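Side-chain contacts in peptidyl tryptophan dihydroxylase (Pseudomonas putida, PDB 7CTQ), which probably uses FAD to dihydroxylate a tryptophan residue of a peptide, a step essential for biogenesis of the tryptophylquinone cofactor: residues L161-Q166 against A217-S222; W183-R188 against R193-V198. All blocks are in the same frame, centred on the assembly; numbering follows the deposited sequence. Where two conformers were deposited one is given.

Interactions 1 and 2 share one mixed sheet, and their centres lie about 7 Å apart. Strand 158-166 of interaction 1 neighbours strand 193-201 of interaction 2, and probable hydrogen bonds join them: Asn-163 N to Trp-196 O at 2.7 Å and Leu-161 N to Val-198 O at 2.8 Å. Along the chain the hairpin of interaction 2 is nested inside the loop that interaction 1 closes, and strand 193-201 is followed in the chain by helix 208-220, which carries 217-220. Their relation to the flavin differs. Gln-197 of interaction 2 belongs to the FAD pocket, whereas the side chain of Asn-163 in interaction 1 stays about 12 Å from the cofactor at nearest atoms.

Interaction 1. Residues L161-Q166 against A217-S222; sequences LLNVWQ and ARRADS
Trp-165 places its CG between its own backbone N and carbonyl carbon, which aims the indole at Arg-219; the arginine chain bends at chi3 (63°), and this turn brings its guanidinium over the ring. The geometry supports a cation-pi contact: Arg-219 CZ sits 3.7 Å from the centroid of the six-membered ring of Trp-165, and only 14° off the ring normal. The two planes are inclined by 34° rather than parallel, so one nitrogen dips further than the rest of the group. That nitrogen is Arg-219 NH2, 3.1 Å from Trp-165 CZ2, while Arg-219 NE keeps 3.7 Å from Trp-165 CH2. The indole is fixed from elsewhere as well, since its NE1 bonds to the backbone O of Ala-231 and its ring meets that of Phe-229.

Asn-163 approaches the arginine chain differently, with its amide oxygen against a methylene: OD1 lies 2.9 Å from Arg-219 CD, a tight approach. The same OD1 is 3.5 Å from Arg-219 NH1 and makes no direct hydrogen bond with it. A water spans the two instead, through weak bonds of 3.3 Å to Asn-163 OD1 and 2.8 Å to Arg-219 NH1. The other end of the amide, ND2, is held by the backbone O of Glu-238. Arg-219 NE is buried by the contact and has no partner in the model; the indole face probably offsets part of the positive charge without replacing a hydrogen bond to NE. The whole is a cation-pi contact joining the last turn of helix 208-220 to strand 158-166 of the mixed sheet in this FAD-dependent monooxygenase.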
ATOM      1  N   LEU A 161      -0.753 -16.311 -10.338  1.00 38.82           N
ATOM      2  CA  LEU A 161      -1.705 -17.006 -11.203  1.00 43.11           C
ATOM      3  C   LEU A 161      -2.915 -17.417 -10.378  1.00 40.84           C
ATOM      4  O   LEU A 161      -2.768 -18.019  -9.310  1.00 37.27           O
ATOM      5  CB  LEU A 161      -1.074 -18.243 -11.844  1.00 41.68           C
ATOM      6  CG  LEU A 161       0.249 -18.080 -12.583  1.00 39.65           C
ATOM      7  CD1 LEU A 161       0.746 -19.449 -13.010  1.00 43.59           C
ATOM      8  CD2 LEU A 161       0.086 -17.152 -13.776  1.00 42.95           C
ATOM      9  N   LEU A 162      -4.106 -17.127 -10.892  1.00 38.38           N
ATOM     10  CA  LEU A 162      -5.335 -17.251 -10.128  1.00 42.24           C
ATOM     11  C   LEU A 162      -6.313 -18.202 -10.821  1.00 44.02           C
ATOM     12  O   LEU A 162      -6.527 -18.111 -12.034  1.00 39.57           O
ATOM     13  CB  LEU A 162      -5.962 -15.867  -9.936  1.00 43.92           C
ATOM     14  CG  LEU A 162      -7.448 -15.882  -9.602  1.00 57.76           C
ATOM     15  CD1 LEU A 162      -7.631 -16.181  -8.129  1.00 47.69           C
ATOM     16  CD2 LEU A 162      -8.085 -14.566  -9.978  1.00 62.52           C
ATOM     17  N   ASN A 163      -6.896 -19.116 -10.048  1.00 37.27           N
ATOM     18  CA  ASN A 163      -8.021 -19.932 -10.493  1.00 40.11           C
ATOM     19  C   ASN A 163      -9.250 -19.550  -9.683  1.00 38.17           C
ATOM     20  O   ASN A 163      -9.172 -19.404  -8.457  1.00 41.75           O
ATOM     21  CB  ASN A 163      -7.740 -21.425 -10.327  1.00 36.04           C
ATOM     22  CG  ASN A 163      -6.974 -22.026 -11.500  1.00 39.13           C
ATOM     23  OD1 ASN A 163      -6.181 -22.941 -11.313  1.00 38.36           O
ATOM     24  ND2 ASN A 163      -7.230 -21.535 -12.713  1.00 40.93           N
ATOM     25  N   VAL A 164     -10.380 -19.382 -10.368  1.00 36.95           N
ATOM     26  CA  VAL A 164     -11.645 -19.022  -9.741  1.00 36.38           C
ATOM     27  C   VAL A 164     -12.709 -19.987 -10.243  1.00 39.88           C
ATOM     28  O   VAL A 164     -12.831 -20.198 -11.453  1.00 41.22           O
ATOM     29  CB  VAL A 164     -12.050 -17.572 -10.065  1.00 43.55           C
ATOM     30  CG1 VAL A 164     -13.418 -17.281  -9.486  1.00 45.16           C
ATOM     31  CG2 VAL A 164     -11.015 -16.586  -9.519  1.00 40.97           C
ATOM     32  N   TRP A 165     -13.474 -20.568  -9.328  1.00 41.35           N
ATOM     33  CA  TRP A 165     -14.516 -21.516  -9.712  1.00 45.08           C
ATOM     34  C   TRP A 165     -15.580 -21.550  -8.620  1.00 50.39           C
ATOM     35  O   TRP A 165     -15.449 -20.901  -7.577  1.00 40.17           O
ATOM     36  CB  TRP A 165     -13.930 -22.906  -9.972  1.00 38.65           C
ATOM     37  CG  TRP A 165     -13.401 -23.588  -8.757  1.00 34.38           C
ATOM     38  CD1 TRP A 165     -14.001 -24.592  -8.056  1.00 35.85           C
ATOM     39  CD2 TRP A 165     -12.150 -23.339  -8.104  1.00 41.24           C
ATOM     40  NE1 TRP A 165     -13.209 -24.982  -7.005  1.00 36.12           N
ATOM     41  CE2 TRP A 165     -12.065 -24.227  -7.010  1.00 42.87           C
ATOM     42  CE3 TRP A 165     -11.097 -22.440  -8.328  1.00 40.43           C
ATOM     43  CZ2 TRP A 165     -10.967 -24.243  -6.138  1.00 40.55           C
ATOM     44  CZ3 TRP A 165     -10.009 -22.462  -7.467  1.00 36.61           C
ATOM     45  CH2 TRP A 165      -9.952 -23.356  -6.385  1.00 40.06           C
ATOM     46  N   GLN A 166     -16.632 -22.330  -8.869  1.00 47.63           N
ATOM     47  CA  GLN A 166     -17.787 -22.426  -7.988  1.00 48.17           C
ATOM     48  C   GLN A 166     -17.866 -23.819  -7.378  1.00 52.64           C
ATOM     49  O   GLN A 166     -17.640 -24.822  -8.062  1.00 53.93           O
ATOM     50  CB  GLN A 166     -19.076 -22.110  -8.752  1.00 51.93           C
ATOM     51  CG  GLN A 166     -20.348 -22.152  -7.913  1.00 58.28           C
ATOM     52  CD  GLN A 166     -20.468 -20.981  -6.953  1.00 63.90           C
ATOM     53  OE1 GLN A 166     -20.269 -19.826  -7.335  1.00 60.89           O
ATOM     54  NE2 GLN A 166     -20.780 -21.273  -5.694  1.00 57.58           N
ATOM     55  N   ALA A 217      -2.366 -28.641 -12.850  1.00 33.78           N
ATOM     56  CA  ALA A 217      -1.425 -29.593 -12.270  1.00 30.63           C
ATOM     57  C   ALA A 217      -0.980 -29.173 -10.874  1.00 38.67           C
ATOM     58  O   ALA A 217      -0.812 -30.027  -9.991  1.00 39.38           O
ATOM     59  CB  ALA A 217      -0.220 -29.777 -13.188  1.00 32.03           C
ATOM     60  N   ARG A 218      -0.771 -27.864 -10.651  1.00 37.59           N
ATOM     61  CA  ARG A 218      -0.355 -27.403  -9.326  1.00 35.51           C
ATOM     62  C   ARG A 218      -1.459 -27.604  -8.293  1.00 36.44           C
ATOM     63  O   ARG A 218      -1.196 -28.071  -7.174  1.00 32.57           O
ATOM     64  CB  ARG A 218       0.074 -25.930  -9.384  1.00 31.54           C
ATOM     65  CG  ARG A 218       1.495 -25.741  -9.895  1.00 39.25           C
ATOM     66  CD  ARG A 218       2.050 -24.373  -9.507  1.00 49.20           C
ATOM     67  NE  ARG A 218       3.371 -24.143 -10.075  1.00 46.79           N
ATOM     68  CZ  ARG A 218       4.515 -24.288  -9.410  1.00 48.03           C
ATOM     69  NH1 ARG A 218       4.522 -24.661  -8.134  1.00 45.27           N
ATOM     70  NH2 ARG A 218       5.657 -24.067 -10.037  1.00 52.28           N
ATOM     71  N   ARG A 219      -2.705 -27.260  -8.647  1.00 29.89           N
ATOM     72  CA  ARG A 219      -3.817 -27.503  -7.731  1.00 35.97           C
ATOM     73  C   ARG A 219      -4.002 -28.992  -7.472  1.00 39.55           C
ATOM     74  O   ARG A 219      -4.227 -29.409  -6.327  1.00 39.08           O
ATOM     75  CB  ARG A 219      -5.103 -26.884  -8.279  1.00 37.11           C
ATOM     76  CG  ARG A 219      -5.094 -25.374  -8.263  1.00 40.36           C
ATOM     77  CD  ARG A 219      -6.244 -24.819  -9.057  1.00 42.72           C
ATOM     78  NE  ARG A 219      -7.490 -25.220  -8.462  1.00 51.96           N
ATOM     79  CZ  ARG A 219      -8.609 -25.448  -9.129  1.00 37.67           C
ATOM     80  NH1 ARG A 219      -8.669 -25.308 -10.446  1.00 37.06           N
ATOM     81  NH2 ARG A 219      -9.673 -25.818  -8.450  1.00 42.33           N
ATOM     82  N   ALA A 220      -3.881 -29.817  -8.516  1.00 40.07           N
ATOM     83  CA  ALA A 220      -4.015 -31.261  -8.338  1.00 35.01           C
ATOM     84  C   ALA A 220      -2.930 -31.839  -7.442  1.00 40.90           C
ATOM     85  O   ALA A 220      -3.119 -32.919  -6.872  1.00 38.07           O
ATOM     86  CB  ALA A 220      -3.986 -31.961  -9.697  1.00 43.64           C
ATOM     87  N   ASP A 221      -1.801 -31.156  -7.302  1.00 38.90           N
ATOM     88  CA  ASP A 221      -0.699 -31.678  -6.518  1.00 38.71           C
ATOM     89  C   ASP A 221      -0.775 -31.281  -5.051  1.00 36.21           C
ATOM     90  O   ASP A 221       0.078 -31.707  -4.266  1.00 45.51           O
ATOM     91  CB  ASP A 221       0.638 -31.214  -7.116  1.00 44.95           C
ATOM     92  CG  ASP A 221       0.950 -31.877  -8.462  1.00 55.58           C
ATOM     93  OD1 ASP A 221       0.153 -32.732  -8.929  1.00 51.10           O
ATOM     94  OD2 ASP A 221       1.998 -31.529  -9.060  1.00 58.52           O
ATOM     95  N   SER A 222      -1.772 -30.505  -4.651  1.00 37.00           N
ATOM     96  CA  SER A 222      -1.816 -29.929  -3.311  1.00 41.12           C
ATOM     97  C   SER A 222      -2.820 -30.670  -2.437  1.00 46.00           C
ATOM     98  O   SER A 222      -4.023 -30.661  -2.729  1.00 46.60           O
ATOM     99  CB  SER A 222      -2.172 -28.444  -3.370  1.00 42.03           C
ATOM    100  OG  SER A 222      -2.412 -27.944  -2.063  1.00 39.06           O
TER
HETATM  101  O   HOH W   1      -7.319 -25.706 -12.818  1.00 38.77           O

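Interaction 2. Residues W183-R188 against R193-V198; sequences WAWMAR and RCYWQV. With FAD (flavin-adenine dinucleotide), chain C.
Trp-185 and Gln-197 face each other as a hydrogen-bonded pair in an antiparallel beta hairpin, whose two strands run at 177°. Their backbones exchange two bonds, of which Trp-185 N to Gln-197 O measures 2.8 Å. Their side chains slant across one another, bringing Gln-197 NE2 within 3.8 Å of Trp-185 CB. Trp-183 lies alongside the same glutamine and points the same way, with its ring almost perpendicular to the amide (82°) and CH2 4.1 Å from NE2. Tyr-195 crosses Trp-185 at about a right angle, its CE2 near the plane of the indole edge, but the tyrosine was modelled in two conformers and this approach is tentative. Beyond the amide lies the flavin: Gln-197 OE1 is 3.5 Å from FAD C6, and NE2 bonds to a hexane-1,6-diol, probably from the crystallisation liquor. With an alanine in place of Gln-197, the amide that touches Trp-185 CB, Trp-183 CH2 and FAD C6 is gone, and a gap beside the dimethylbenzene end of the flavin is likely to result. On the other face, Met-186 and Trp-196 form a Met-aromatic contact, with SD at the ring edge, 5.4 Å from the five-membered-ring centroid, and Met-186 CB 3.9 Å from Trp-196 CD1.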
ATOM      1  N   TRP A 183       4.588 -19.739  -3.464  1.00 38.27           N
ATOM      2  CA  TRP A 183       3.645 -19.957  -2.383  1.00 45.70           C
ATOM      3  C   TRP A 183       2.247 -19.749  -2.940  1.00 31.43           C
ATOM      4  O   TRP A 183       2.049 -19.056  -3.943  1.00 36.19           O
ATOM      5  CB  TRP A 183       3.925 -19.043  -1.162  1.00 34.74           C
ATOM      6  CG  TRP A 183       3.880 -17.584  -1.471  1.00 41.09           C
ATOM      7  CD1 TRP A 183       4.909 -16.802  -1.943  1.00 38.61           C
ATOM      8  CD2 TRP A 183       2.751 -16.718  -1.329  1.00 42.12           C
ATOM      9  NE1 TRP A 183       4.478 -15.503  -2.102  1.00 35.54           N
ATOM     10  CE2 TRP A 183       3.162 -15.423  -1.726  1.00 36.47           C
ATOM     11  CE3 TRP A 183       1.436 -16.903  -0.890  1.00 39.97           C
ATOM     12  CZ2 TRP A 183       2.293 -14.326  -1.722  1.00 39.62           C
ATOM     13  CZ3 TRP A 183       0.581 -15.811  -0.871  1.00 38.04           C
ATOM     14  CH2 TRP A 183       1.010 -14.539  -1.290  1.00 43.59           C
ATOM     15  N   ALA A 184       1.273 -20.362  -2.280  1.00 36.44           N
ATOM     16  CA  ALA A 184      -0.104 -20.291  -2.741  1.00 43.52           C
ATOM     17  C   ALA A 184      -1.012 -19.783  -1.630  1.00 38.48           C
ATOM     18  O   ALA A 184      -0.802 -20.078  -0.450  1.00 42.24           O
ATOM     19  CB  ALA A 184      -0.597 -21.666  -3.245  1.00 39.70           C
ATOM     20  N   TRP A 185      -2.013 -19.008  -2.026  1.00 36.84           N
ATOM     21  CA  TRP A 185      -3.095 -18.577  -1.158  1.00 39.82           C
ATOM     22  C   TRP A 185      -4.405 -19.080  -1.749  1.00 45.30           C
ATOM     23  O   TRP A 185      -4.619 -18.981  -2.963  1.00 41.43           O
ATOM     24  CB  TRP A 185      -3.122 -17.057  -1.046  1.00 40.33           C
ATOM     25  CG  TRP A 185      -4.439 -16.477  -0.660  1.00 45.73           C
ATOM     26  CD1 TRP A 185      -5.321 -15.821  -1.474  1.00 49.44           C
ATOM     27  CD2 TRP A 185      -5.019 -16.473   0.648  1.00 41.76           C
ATOM     28  NE1 TRP A 185      -6.416 -15.414  -0.752  1.00 49.39           N
ATOM     29  CE2 TRP A 185      -6.255 -15.798   0.553  1.00 43.74           C
ATOM     30  CE3 TRP A 185      -4.611 -16.972   1.891  1.00 48.49           C
ATOM     31  CZ2 TRP A 185      -7.089 -15.611   1.654  1.00 55.90           C
ATOM     32  CZ3 TRP A 185      -5.442 -16.791   2.983  1.00 60.14           C
ATOM     33  CH2 TRP A 185      -6.665 -16.110   2.859  1.00 59.24           C
ATOM     34  N   MET A 186      -5.287 -19.605  -0.898  1.00 42.56           N
ATOM     35  CA  MET A 186      -6.561 -20.130  -1.379  1.00 50.43           C
ATOM     36  C   MET A 186      -7.679 -19.823  -0.391  1.00 47.96           C
ATOM     37  O   MET A 186      -7.458 -19.745   0.821  1.00 47.40           O
ATOM     38  CB  MET A 186      -6.489 -21.645  -1.627  1.00 38.15           C
ATOM     39  CG  MET A 186      -6.158 -22.439  -0.386  1.00 46.13           C
ATOM     40  SD  MET A 186      -5.663 -24.119  -0.769  1.00 47.88           S
ATOM     41  CE  MET A 186      -3.880 -23.952  -0.915  1.00 45.95           C
ATOM     42  N   ALA A 187      -8.892 -19.669  -0.926  1.00 43.90           N
ATOM     43  CA  ALA A 187     -10.041 -19.320  -0.104  1.00 48.09           C
ATOM     44  C   ALA A 187     -11.314 -19.922  -0.685  1.00 45.52           C
ATOM     45  O   ALA A 187     -11.450 -20.094  -1.899  1.00 44.83           O
ATOM     46  CB  ALA A 187     -10.200 -17.805   0.021  1.00 50.01           C
ATOM     47  N   ARG A 188     -12.259 -20.210   0.204  1.00 51.64           N
ATOM     48  CA  ARG A 188     -13.572 -20.709  -0.178  1.00 51.88           C
ATOM     49  C   ARG A 188     -14.612 -19.918   0.600  1.00 50.13           C
ATOM     50  O   ARG A 188     -14.646 -19.985   1.832  1.00 52.23           O
ATOM     51  CB  ARG A 188     -13.687 -22.207   0.109  1.00 51.43           C
ATOM     52  CG  ARG A 188     -14.982 -22.836  -0.326  1.00 55.67           C
ATOM     53  CD  ARG A 188     -15.132 -24.186   0.325  1.00 60.41           C
ATOM     54  NE  ARG A 188     -16.281 -24.905  -0.210  1.00 72.28           N
ATOM     55  CZ  ARG A 188     -16.657 -26.109   0.201  1.00 74.78           C
ATOM     56  NH1 ARG A 188     -15.966 -26.722   1.157  1.00 74.52           N
ATOM     57  NH2 ARG A 188     -17.719 -26.698  -0.341  1.00 71.89           N
ATOM     58  N   ARG A 193     -18.073 -19.700  -3.603  1.00 50.69           N
ATOM     59  CA  ARG A 193     -17.056 -19.181  -4.511  1.00 54.09           C
ATOM     60  C   ARG A 193     -15.667 -19.573  -4.025  1.00 45.90           C
ATOM     61  O   ARG A 193     -15.370 -19.518  -2.831  1.00 48.65           O
ATOM     62  CB  ARG A 193     -17.166 -17.660  -4.636  1.00 51.91           C
ATOM     63  CG  ARG A 193     -18.271 -17.201  -5.587  1.00 65.15           C
ATOM     64  CD  ARG A 193     -18.281 -15.688  -5.768  1.00 70.00           C
ATOM     65  NE  ARG A 193     -18.508 -14.982  -4.511  1.00 67.94           N
ATOM     66  CZ  ARG A 193     -18.825 -13.693  -4.427  1.00 76.31           C
ATOM     67  NH1 ARG A 193     -18.956 -12.968  -5.530  1.00 76.69           N
ATOM     68  NH2 ARG A 193     -19.013 -13.130  -3.241  1.00 74.50           N
ATOM     69  N   CYS A 194     -14.821 -20.000  -4.958  1.00 46.98           N
ATOM     70  CA  CYS A 194     -13.507 -20.529  -4.628  1.00 41.77           C
ATOM     71  C   CYS A 194     -12.427 -19.746  -5.356  1.00 43.96           C
ATOM     72  O   CYS A 194     -12.633 -19.238  -6.467  1.00 42.28           O
ATOM     73  CB  CYS A 194     -13.395 -22.005  -4.980  1.00 42.95           C
ATOM     74  SG  CYS A 194     -14.504 -23.033  -4.026  1.00 47.58           S
ATOM     75  N   TYR A 195     -11.260 -19.691  -4.716  0.52 42.91           N
ATOM     76  CA  TYR A 195     -10.149 -18.827  -5.091  0.52 40.54           C
ATOM     77  C   TYR A 195      -8.853 -19.581  -4.835  0.52 36.13           C
ATOM     78  O   TYR A 195      -8.685 -20.186  -3.773  0.52 39.46           O
ATOM     79  CB  TYR A 195     -10.196 -17.526  -4.270  0.52 44.57           C
ATOM     80  CG  TYR A 195      -9.150 -16.478  -4.603  0.52 48.21           C
ATOM     81  CD1 TYR A 195      -9.491 -15.331  -5.314  0.52 56.45           C
ATOM     82  CD2 TYR A 195      -7.836 -16.613  -4.173  0.52 45.66           C
ATOM     83  CE1 TYR A 195      -8.543 -14.355  -5.604  0.52 59.86           C
ATOM     84  CE2 TYR A 195      -6.884 -15.647  -4.465  0.52 52.12           C
ATOM     85  CZ  TYR A 195      -7.241 -14.526  -5.185  0.52 52.53           C
ATOM     86  OH  TYR A 195      -6.296 -13.571  -5.475  0.52 63.75           O
ATOM     87  N   TRP A 196      -7.946 -19.567  -5.809  1.00 34.73           N
ATOM     88  CA  TRP A 196      -6.613 -20.118  -5.590  1.00 41.28           C
ATOM     89  C   TRP A 196      -5.628 -19.294  -6.400  1.00 38.96           C
ATOM     90  O   TRP A 196      -5.844 -19.049  -7.593  1.00 39.16           O
ATOM     91  CB  TRP A 196      -6.540 -21.594  -5.985  1.00 40.09           C
ATOM     92  CG  TRP A 196      -5.183 -22.255  -5.876  1.00 33.88           C
ATOM     93  CD1 TRP A 196      -4.685 -22.938  -4.804  1.00 35.03           C
ATOM     94  CD2 TRP A 196      -4.184 -22.337  -6.902  1.00 32.35           C
ATOM     95  NE1 TRP A 196      -3.430 -23.434  -5.094  1.00 32.82           N
ATOM     96  CE2 TRP A 196      -3.107 -23.080  -6.381  1.00 27.71           C
ATOM     97  CE3 TRP A 196      -4.100 -21.853  -8.212  1.00 33.39           C
ATOM     98  CZ2 TRP A 196      -1.959 -23.346  -7.122  1.00 30.01           C
ATOM     99  CZ3 TRP A 196      -2.956 -22.117  -8.943  1.00 32.79           C
ATOM    100  CH2 TRP A 196      -1.909 -22.854  -8.401  1.00 27.57           C
ATOM    101  N   GLN A 197      -4.553 -18.870  -5.746  1.00 40.10           N
ATOM    102  CA  GLN A 197      -3.619 -17.922  -6.339  1.00 40.87           C
ATOM    103  C   GLN A 197      -2.214 -18.317  -5.927  1.00 35.33           C
ATOM    104  O   GLN A 197      -1.908 -18.402  -4.734  1.00 37.50           O
ATOM    105  CB  GLN A 197      -3.953 -16.493  -5.906  1.00 45.96           C
ATOM    106  CG  GLN A 197      -2.776 -15.566  -5.726  1.00 51.38           C
ATOM    107  CD  GLN A 197      -3.099 -14.451  -4.756  1.00 55.51           C
ATOM    108  OE1 GLN A 197      -4.024 -13.659  -4.985  1.00 50.12           O
ATOM    109  NE2 GLN A 197      -2.358 -14.399  -3.647  1.00 45.71           N
ATOM    110  N   VAL A 198      -1.376 -18.603  -6.911  1.00 36.98           N
ATOM    111  CA  VAL A 198      -0.021 -19.050  -6.651  1.00 33.55           C
ATOM    112  C   VAL A 198       0.905 -17.955  -7.141  1.00 36.77           C
ATOM    113  O   VAL A 198       0.664 -17.338  -8.187  1.00 35.64           O
ATOM    114  CB  VAL A 198       0.299 -20.407  -7.304  1.00 34.33           C
ATOM    115  CG1 VAL A 198       0.338 -20.298  -8.836  1.00 36.69           C
ATOM    116  CG2 VAL A 198       1.600 -20.956  -6.750  1.00 36.92           C
TER
HETATM  117  PA  FAD C 501      -7.250  -0.769  -6.687  1.00 44.94           P
HETATM  118  O1A FAD C 501      -7.822  -1.380  -5.468  1.00 40.84           O
HETATM  119  O2A FAD C 501      -6.757  -1.792  -7.700  1.00 47.92           O
HETATM  120  O5B FAD C 501      -8.274   0.261  -7.262  1.00 46.60           O
HETATM  121  C5B FAD C 501      -8.196   0.718  -8.626  1.00 44.08           C
HETATM  122  C4B FAD C 501      -9.607   1.014  -9.060  1.00 59.27           C
HETATM  123  O4B FAD C 501      -9.577   1.694 -10.336  1.00 61.30           O
HETATM  124  C3B FAD C 501     -10.519  -0.205  -9.239  1.00 65.72           C
HETATM  125  O3B FAD C 501     -11.834   0.093  -8.778  1.00 68.73           O
HETATM  126  C2B FAD C 501     -10.461  -0.459 -10.751  1.00 66.47           C
HETATM  127  O2B FAD C 501     -11.649  -1.057 -11.269  1.00 74.80           O
HETATM  128  C1B FAD C 501     -10.346   0.973 -11.274  1.00 69.39           C
HETATM  129  N9A FAD C 501      -9.762   1.146 -12.597  1.00 64.79           N
HETATM  130  C8A FAD C 501      -8.722   0.475 -13.175  1.00 68.96           C
HETATM  131  N7A FAD C 501      -8.420   0.874 -14.387  1.00 69.28           N
HETATM  132  C5A FAD C 501      -9.356   1.861 -14.634  1.00 65.78           C
HETATM  133  C6A FAD C 501      -9.605   2.679 -15.755  1.00 62.70           C
HETATM  134  N6A FAD C 501      -8.898   2.629 -16.884  1.00 66.60           N
HETATM  135  N1A FAD C 501     -10.620   3.579 -15.678  1.00 58.01           N
HETATM  136  C2A FAD C 501     -11.335   3.638 -14.551  1.00 60.19           C
HETATM  137  N3A FAD C 501     -11.189   2.913 -13.436  1.00 64.30           N
HETATM  138  C4A FAD C 501     -10.180   2.043 -13.538  1.00 69.36           C
HETATM  139  N1  FAD C 501      -4.159  -6.728  -0.347  1.00 49.19           N
HETATM  140  C2  FAD C 501      -4.644  -7.178   0.849  1.00 44.70           C
HETATM  141  O2  FAD C 501      -4.932  -6.405   1.764  1.00 45.91           O
HETATM  142  N3  FAD C 501      -4.831  -8.531   1.047  1.00 48.47           N
HETATM  143  C4  FAD C 501      -4.575  -9.529   0.129  1.00 55.73           C
HETATM  144  O4  FAD C 501      -4.795 -10.704   0.416  1.00 52.80           O
HETATM  145  C4X FAD C 501      -4.059  -9.046  -1.137  1.00 49.98           C
HETATM  146  N5  FAD C 501      -3.782  -9.926  -2.062  1.00 50.47           N
HETATM  147  C5X FAD C 501      -3.287  -9.465  -3.272  1.00 49.53           C
HETATM  148  C6  FAD C 501      -2.979 -10.392  -4.269  1.00 48.79           C
HETATM  149  C7  FAD C 501      -2.464  -9.981  -5.494  1.00 52.47           C
HETATM  150  C7M FAD C 501      -2.145 -11.008  -6.549  1.00 43.83           C
HETATM  151  C8  FAD C 501      -2.248  -8.614  -5.732  1.00 50.23           C
HETATM  152  C8M FAD C 501      -1.702  -8.135  -7.050  1.00 44.60           C
HETATM  153  C9  FAD C 501      -2.560  -7.687  -4.743  1.00 46.80           C
HETATM  154  C9A FAD C 501      -3.069  -8.102  -3.517  1.00 51.06           C
HETATM  155  N10 FAD C 501      -3.399  -7.184  -2.499  1.00 48.02           N
HETATM  156  C10 FAD C 501      -3.882  -7.625  -1.283  1.00 47.96           C
HETATM  157  C1' FAD C 501      -3.148  -5.753  -2.685  1.00 42.11           C
HETATM  158  C2' FAD C 501      -4.398  -4.926  -2.938  1.00 47.80           C
HETATM  159  O2' FAD C 501      -5.192  -5.487  -3.983  1.00 44.68           O
HETATM  160  C3' FAD C 501      -3.961  -3.514  -3.323  1.00 44.22           C
HETATM  161  O3' FAD C 501      -2.972  -3.099  -2.387  1.00 43.02           O
HETATM  162  C4' FAD C 501      -5.064  -2.460  -3.345  1.00 47.88           C
HETATM  163  O4' FAD C 501      -6.259  -2.971  -3.943  1.00 50.93           O
HETATM  164  C5' FAD C 501      -4.604  -1.218  -4.071  1.00 38.49           C
HETATM  165  O5' FAD C 501      -5.592  -0.193  -3.893  1.00 36.90           O
HETATM  166  P   FAD C 501      -5.784   0.929  -4.957  1.00 41.06           P
HETATM  167  O1P FAD C 501      -4.445   1.675  -5.064  1.00 39.11           O
HETATM  168  O2P FAD C 501      -6.986   1.751  -4.645  1.00 41.78           O
HETATM  169  O3P FAD C 501      -5.992   0.121  -6.307  1.00 42.53           O